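Carbohydrate-binding protein (PDB 6N1B) acts as an N-acetylgalactosamine deacetylase, probably removing the acetyl group from the blood group A antigen as one step of a gut-bacterial pathway that converts A-type to O-type blood. Local coordinates at residues S45-D50 with K380-R385; Y135-D140 with A148-R153. One frame throughout, in Å; residues are numbered along the deposited sequence.

Interaction 1 of 2, residues S45-D50 with K380-R385; sequences SAHADD and KSEDDR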
loop_
_atom_site.group_PDB
_atom_site.type_symbol
_atom_site.label_atom_id
_atom_site.label_comp_id
_atom_site.label_asym_id
_atom_site.label_seq_id
_atom_site.Cartn_x
_atom_site.Cartn_y
_atom_site.Cartn_z
ATOM N N SER A 45 -11.447 -3.113 23.675
ATOM C CA SER A 45 -12.860 -3.241 23.900
ATOM C C SER A 45 -13.754 -2.264 23.218
ATOM O O SER A 45 -14.946 -2.535 22.927
ATOM C CB SER A 45 -13.168 -3.280 25.353
ATOM O OG SER A 45 -12.935 -2.036 26.027
ATOM N N ALA A 46 -13.186 -1.122 22.901
ATOM C CA ALA A 46 -13.943 -0.040 22.236
ATOM C C ALA A 46 -13.947 -0.093 20.705
ATOM O O ALA A 46 -14.519 0.796 20.017
ATOM C CB ALA A 46 -13.466 1.320 22.676
ATOM N N HIS A 47 -13.338 -1.179 20.155
ATOM C CA HIS A 47 -13.226 -1.357 18.699
ATOM C C HIS A 47 -13.389 -2.753 18.244
ATOM O O HIS A 47 -12.898 -3.706 18.894
ATOM C CB HIS A 47 -11.827 -0.868 18.201
ATOM C CG HIS A 47 -11.589 0.575 18.443
ATOM N ND1 HIS A 47 -12.205 1.522 17.659
ATOM C CD2 HIS A 47 -10.828 1.233 19.339
ATOM C CE1 HIS A 47 -11.821 2.750 18.108
ATOM N NE2 HIS A 47 -10.997 2.595 19.136
ATOM N N ALA A 48 -14.139 -2.910 17.154
ATOM C CA ALA A 48 -14.262 -4.277 16.565
ATOM C C ALA A 48 -12.898 -4.782 16.112
ATOM O O ALA A 48 -11.985 -3.988 15.702
ATOM C CB ALA A 48 -15.184 -4.234 15.367
ATOM N N ASP A 49 -12.693 -6.071 16.219
ATOM C CA ASP A 49 -11.452 -6.739 15.881
ATOM C C ASP A 49 -11.171 -6.651 14.377
ATOM O O ASP A 49 -12.037 -6.544 13.563
ATOM C CB ASP A 49 -11.583 -8.224 16.274
ATOM C CG ASP A 49 -11.482 -8.508 17.759
ATOM O OD1 ASP A 49 -11.074 -7.659 18.557
ATOM O OD2 ASP A 49 -11.833 -9.647 18.118
ATOM N N ASP A 50 -9.879 -6.909 14.041
ATOM C CA ASP A 50 -9.488 -7.244 12.700
ATOM C C ASP A 50 -9.756 -6.120 11.651
ATOM O O ASP A 50 -9.934 -6.384 10.470
ATOM C CB ASP A 50 -9.991 -8.571 12.216
ATOM C CG ASP A 50 -9.528 -9.716 13.078
ATOM O OD1 ASP A 50 -8.425 -9.653 13.608
ATOM O OD2 ASP A 50 -10.316 -10.638 13.345
ATOM N N LYS A 380 -18.284 -1.234 17.581
ATOM C CA LYS A 380 -18.226 -0.834 18.958
ATOM C C LYS A 380 -18.348 0.662 19.140
ATOM O O LYS A 380 -18.553 1.457 18.181
ATOM C CB LYS A 380 -16.993 -1.461 19.645
ATOM C CG LYS A 380 -16.716 -2.995 19.448
ATOM C CD LYS A 380 -17.770 -3.851 19.881
ATOM C CE LYS A 380 -17.375 -5.426 19.889
ATOM N NZ LYS A 380 -18.418 -6.046 19.205
ATOM N N SER A 381 -18.215 1.062 20.395
ATOM C CA SER A 381 -18.585 2.401 20.766
ATOM C C SER A 381 -17.679 3.516 20.130
ATOM O O SER A 381 -18.230 4.570 19.846
ATOM C CB SER A 381 -18.499 2.539 22.292
ATOM O OG SER A 381 -17.195 2.159 22.713
ATOM N N GLU A 382 -16.416 3.240 19.912
ATOM C CA GLU A 382 -15.500 4.199 19.380
ATOM C C GLU A 382 -15.202 3.869 17.927
ATOM O O GLU A 382 -14.307 4.553 17.370
ATOM C CB GLU A 382 -14.260 4.364 20.268
ATOM C CG GLU A 382 -14.655 4.845 21.633
ATOM C CD GLU A 382 -13.497 5.157 22.559
ATOM O OE1 GLU A 382 -12.374 5.394 22.104
ATOM O OE2 GLU A 382 -13.850 5.364 23.746
ATOM N N ASP A 383 -15.937 2.958 17.302
ATOM C CA ASP A 383 -15.815 2.735 15.867
ATOM C C ASP A 383 -16.624 3.786 15.112
ATOM O O ASP A 383 -17.729 3.509 14.645
ATOM C CB ASP A 383 -16.257 1.340 15.539
ATOM C CG ASP A 383 -15.291 0.245 15.915
ATOM O OD1 ASP A 383 -14.056 0.527 15.991
ATOM O OD2 ASP A 383 -15.808 -0.868 16.274
ATOM N N ASP A 384 -16.080 4.981 14.981
ATOM C CA ASP A 384 -16.729 6.001 14.224
ATOM C C ASP A 384 -16.929 5.629 12.755
ATOM O O ASP A 384 -17.882 6.008 12.043
ATOM C CB ASP A 384 -16.010 7.369 14.297
ATOM C CG ASP A 384 -15.745 7.820 15.685
ATOM O OD1 ASP A 384 -16.664 7.844 16.520
ATOM O OD2 ASP A 384 -14.602 8.028 16.050
ATOM N N ARG A 385 -15.923 4.823 12.274
ATOM C CA ARG A 385 -15.907 4.193 10.968
ATOM C C ARG A 385 -15.252 2.799 11.194
ATOM O O ARG A 385 -14.742 2.559 12.287
ATOM C CB ARG A 385 -14.979 5.063 10.018
ATOM C CG ARG A 385 -15.455 6.478 9.856
ATOM C CD ARG A 385 -14.603 7.279 8.895
ATOM N NE ARG A 385 -15.163 8.625 8.807
ATOM C CZ ARG A 385 -14.468 9.729 8.688
ATOM N NH1 ARG A 385 -13.157 9.760 8.626
ATOM N NH2 ARG A 385 -15.173 10.860 8.754
HETATM O O HOH W 1 -10.291 4.598 20.752
#
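Ala46 and His47 sit against a type I beta turn, Lys380 to Asp383, which leads into strand 385-395 of what looks like a five-bladed beta-propeller. The carbonyl of Ala46 receives the turn's own amide, Glu382 N to Ala46 O at 3.1 Å, with the donor in the carbonyl plane. Ala46 CB meanwhile touches both Ser381 OG and Glu382 CD. Lys380 lays CB on Ala46 O and CG on Ala48 N, the latter at 3.5 Å; a bend at chi2 (-59°) turns the rest of the chain away, and NZ is bonded to Gln378 O.

Asp383 grips the loop with both oxygens. OD2 holds Ala48 N across the contact on its syn lone pair at 2.8 Å, and on the anti side it also takes Lys380 N, a bond inside the turn. OD1 receives His47 ND1 at 2.7 Å, within the imidazole plane but from above the carboxylate, and also Gln51 NE2. The ND1 bond and a water on NE2 hold the rotation of the His47 ring, whose CE1 meets Glu382 CB at 3.6 Å. That water, 2.7 Å from His47 NE2, donates to Glu382 OE1.

Interaction 2 of 2, residues Y135-D140 with A148-R153; sequences YWNWAD and AEVRLR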
loop_
_atom_site.group_PDB
_atom_site.type_symbol
_atom_site.label_atom_id
_atom_site.label_comp_id
_atom_site.label_asym_id
_atom_site.label_seq_id
_atom_site.Cartn_x
_atom_site.Cartn_y
_atom_site.Cartn_z
ATOM N N TYR A 135 8.808 -1.942 3.506
ATOM C CA TYR A 135 8.969 -0.534 3.886
ATOM C C TYR A 135 7.737 -0.053 4.624
ATOM O O TYR A 135 6.618 -0.543 4.372
ATOM C CB TYR A 135 9.127 0.301 2.609
ATOM C CG TYR A 135 10.388 -0.001 1.807
ATOM C CD1 TYR A 135 10.396 -0.983 0.829
ATOM C CD2 TYR A 135 11.534 0.754 1.952
ATOM C CE1 TYR A 135 11.533 -1.214 0.092
ATOM C CE2 TYR A 135 12.683 0.543 1.213
ATOM C CZ TYR A 135 12.640 -0.431 0.226
ATOM O OH TYR A 135 13.747 -0.689 -0.548
ATOM N N TRP A 136 7.894 0.959 5.449
ATOM C CA TRP A 136 6.720 1.658 6.032
ATOM C C TRP A 136 7.179 3.058 6.454
ATOM O O TRP A 136 8.352 3.403 6.381
ATOM C CB TRP A 136 6.092 0.891 7.196
ATOM C CG TRP A 136 6.925 0.876 8.438
ATOM C CD1 TRP A 136 6.805 1.733 9.517
ATOM C CD2 TRP A 136 8.003 0.001 8.760
ATOM N NE1 TRP A 136 7.765 1.485 10.467
ATOM C CE2 TRP A 136 8.486 0.393 10.031
ATOM C CE3 TRP A 136 8.642 -1.047 8.113
ATOM C CZ2 TRP A 136 9.555 -0.201 10.619
ATOM C CZ3 TRP A 136 9.713 -1.669 8.745
ATOM C CH2 TRP A 136 10.158 -1.273 9.985
ATOM N N ASN A 137 6.196 3.845 6.904
ATOM C CA ASN A 137 6.420 5.221 7.372
ATOM C C ASN A 137 6.218 5.293 8.853
ATOM O O ASN A 137 5.191 4.799 9.347
ATOM C CB ASN A 137 5.495 6.146 6.597
ATOM C CG ASN A 137 5.741 7.578 6.883
ATOM O OD1 ASN A 137 5.524 7.991 8.047
ATOM N ND2 ASN A 137 6.141 8.387 5.886
ATOM N N TRP A 138 7.140 5.849 9.560
ATOM C CA TRP A 138 7.077 6.107 10.959
ATOM C C TRP A 138 7.037 7.615 11.205
ATOM O O TRP A 138 7.893 8.336 10.636
ATOM C CB TRP A 138 8.282 5.537 11.746
ATOM C CG TRP A 138 8.484 5.974 13.157
ATOM C CD1 TRP A 138 7.886 5.377 14.275
ATOM C CD2 TRP A 138 9.292 7.054 13.638
ATOM N NE1 TRP A 138 8.339 6.017 15.406
ATOM C CE2 TRP A 138 9.211 7.032 15.049
ATOM C CE3 TRP A 138 10.159 7.944 13.031
ATOM C CZ2 TRP A 138 9.961 7.858 15.834
ATOM C CZ3 TRP A 138 10.887 8.844 13.809
ATOM C CH2 TRP A 138 10.767 8.820 15.205
ATOM N N ALA A 139 6.139 8.108 12.060
ATOM C CA ALA A 139 6.073 9.564 12.313
ATOM C C ALA A 139 6.103 9.822 13.817
ATOM O O ALA A 139 5.432 9.125 14.599
ATOM C CB ALA A 139 4.767 10.113 11.767
ATOM N N ASP A 140 6.832 10.854 14.185
ATOM C CA ASP A 140 6.631 11.581 15.414
ATOM C C ASP A 140 5.557 12.621 15.154
ATOM O O ASP A 140 5.813 13.566 14.450
ATOM C CB ASP A 140 7.962 12.268 15.812
ATOM C CG ASP A 140 7.902 13.128 17.098
ATOM O OD1 ASP A 140 6.784 13.277 17.613
ATOM O OD2 ASP A 140 9.016 13.591 17.523
ATOM N N ALA A 148 9.729 12.432 10.519
ATOM C CA ALA A 148 9.315 11.090 10.135
ATOM C C ALA A 148 10.443 10.361 9.438
ATOM O O ALA A 148 11.495 10.954 9.073
ATOM C CB ALA A 148 8.115 11.140 9.199
ATOM N N GLU A 149 10.232 9.067 9.216
ATOM C CA GLU A 149 11.184 8.246 8.533
ATOM C C GLU A 149 10.433 7.222 7.650
ATOM O O GLU A 149 9.324 6.802 7.967
ATOM C CB GLU A 149 12.061 7.425 9.494
ATOM C CG GLU A 149 12.996 8.273 10.340
ATOM C CD GLU A 149 13.912 7.486 11.240
ATOM O OE1 GLU A 149 13.897 6.231 11.233
ATOM O OE2 GLU A 149 14.713 8.110 11.951
ATOM N N VAL A 150 11.064 6.843 6.542
ATOM C CA VAL A 150 10.748 5.568 5.856
ATOM C C VAL A 150 11.686 4.526 6.376
ATOM O O VAL A 150 12.909 4.750 6.324
ATOM C CB VAL A 150 10.773 5.712 4.301
ATOM C CG1 VAL A 150 10.563 4.357 3.670
ATOM C CG2 VAL A 150 9.754 6.728 3.831
ATOM N N ARG A 151 11.150 3.461 6.949
ATOM C CA ARG A 151 11.913 2.353 7.561
ATOM C C ARG A 151 11.696 1.083 6.749
ATOM O O ARG A 151 10.803 0.983 5.921
ATOM C CB ARG A 151 11.470 2.204 8.988
ATOM C CG ARG A 151 11.809 3.408 9.847
ATOM C CD ARG A 151 11.317 3.328 11.304
ATOM N NE ARG A 151 11.833 4.449 12.049
ATOM C CZ ARG A 151 11.774 4.581 13.389
ATOM N NH1 ARG A 151 10.969 3.801 14.081
ATOM N NH2 ARG A 151 12.576 5.452 13.980
ATOM N N LEU A 152 12.573 0.123 7.024
ATOM C CA LEU A 152 12.712 -1.091 6.201
ATOM C C LEU A 152 13.086 -2.280 7.071
ATOM O O LEU A 152 14.019 -2.182 7.932
ATOM C CB LEU A 152 13.788 -0.853 5.177
ATOM C CG LEU A 152 14.319 -2.024 4.364
ATOM C CD1 LEU A 152 13.239 -2.679 3.495
ATOM C CD2 LEU A 152 15.493 -1.591 3.504
ATOM N N ARG A 153 12.352 -3.368 6.859
ATOM C CA ARG A 153 12.767 -4.693 7.409
ATOM C C ARG A 153 12.766 -5.656 6.226
ATOM O O ARG A 153 11.889 -5.636 5.376
ATOM C CB ARG A 153 11.759 -5.199 8.470
ATOM C CG ARG A 153 11.936 -4.498 9.839
ATOM C CD ARG A 153 10.843 -4.918 10.832
ATOM N NE ARG A 153 11.028 -4.278 12.132
ATOM C CZ ARG A 153 11.645 -4.798 13.195
ATOM N NH1 ARG A 153 12.144 -6.016 13.172
ATOM N NH2 ARG A 153 11.742 -4.070 14.321
HETATM O O HOH W 2 8.741 2.195 13.202
#
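Trp136, Trp138 and Arg151 interlock on one face of a beta hairpin, strands 131-140 and 148-155, the two middle strands of a four-stranded antiparallel sheet that fits a propeller blade. Trp136 pairs with Arg151 and Trp138 with Glu149 as hydrogen-bonded pairs, Trp138 N reaching Glu149 O at 2.9 Å.

The two indoles frame a groove that Arg151 fills. Near its root, CB sits over the six-membered ring of Trp136, 3.7 Å from the ring centroid, in a CH-pi contact. Farther out the extended chain carries the guanidinium diagonally onto Trp138, where it lies flat, its plane within 5° of the indole. Arg151 CZ is 3.7 Å from the centroid of the five-membered ring, a cation-pi stack, and NH2 spreads over the six-membered ring. Glu149 keeps the guanidinium from swinging: its OE1 takes Arg151 NE at 2.8 Å in a salt bridge and also bonds Thr194 OG1. The far rim of Trp136 nests against Arg153 CG, while the guanidinium of Arg153 also meets Trp136 CH2 at its edge and is held by Glu108 and Trp161 O.

The other face carries Tyr135, Asn137, Ala139, Ala148, Val150 and Leu152. Leu152 CD1 makes a CH-pi contact with Tyr135, the methyl over the ring centre, 3.9 Å from its centroid. Ala139 and Ala148 bring their CB atoms to 4.3 Å at the turn end. Between Tyr135, whose hydroxyl bonds Gly246 O, and Ala139 on the strand, Asn137 bonds Met204 O and has its side chain on Cys119 of the glycan pocket, about 6 Å from the bound alpha-galactose. Back in the tryptophan groove, one water accepts from both Trp136 NE1, at 3.0 Å, and Arg151 NH1.

From the N terminus, the chain forms the short strand 30-31, then passes through 45-50, half of interaction 1, before entering strand 52-60. Farther on, 135-140 turns back onto 148-153, so interaction 2 closes a short loop, a hairpin in a sheet that 193-198 completes. Four-stranded sheets within 207-254 and 269-314 follow, then strands 333-342 and 351-361, before 380-385 closes the long loop of interaction 1. Interaction 2 is thus nested in interaction 1, without touching it; nearest atoms are about 18 Å apart. Interaction 1 ties the start of the modelled chain to a loop near the end of the modelled part, beside the pairing of 30-31 with 385-395, consistent with closure of the propeller ring.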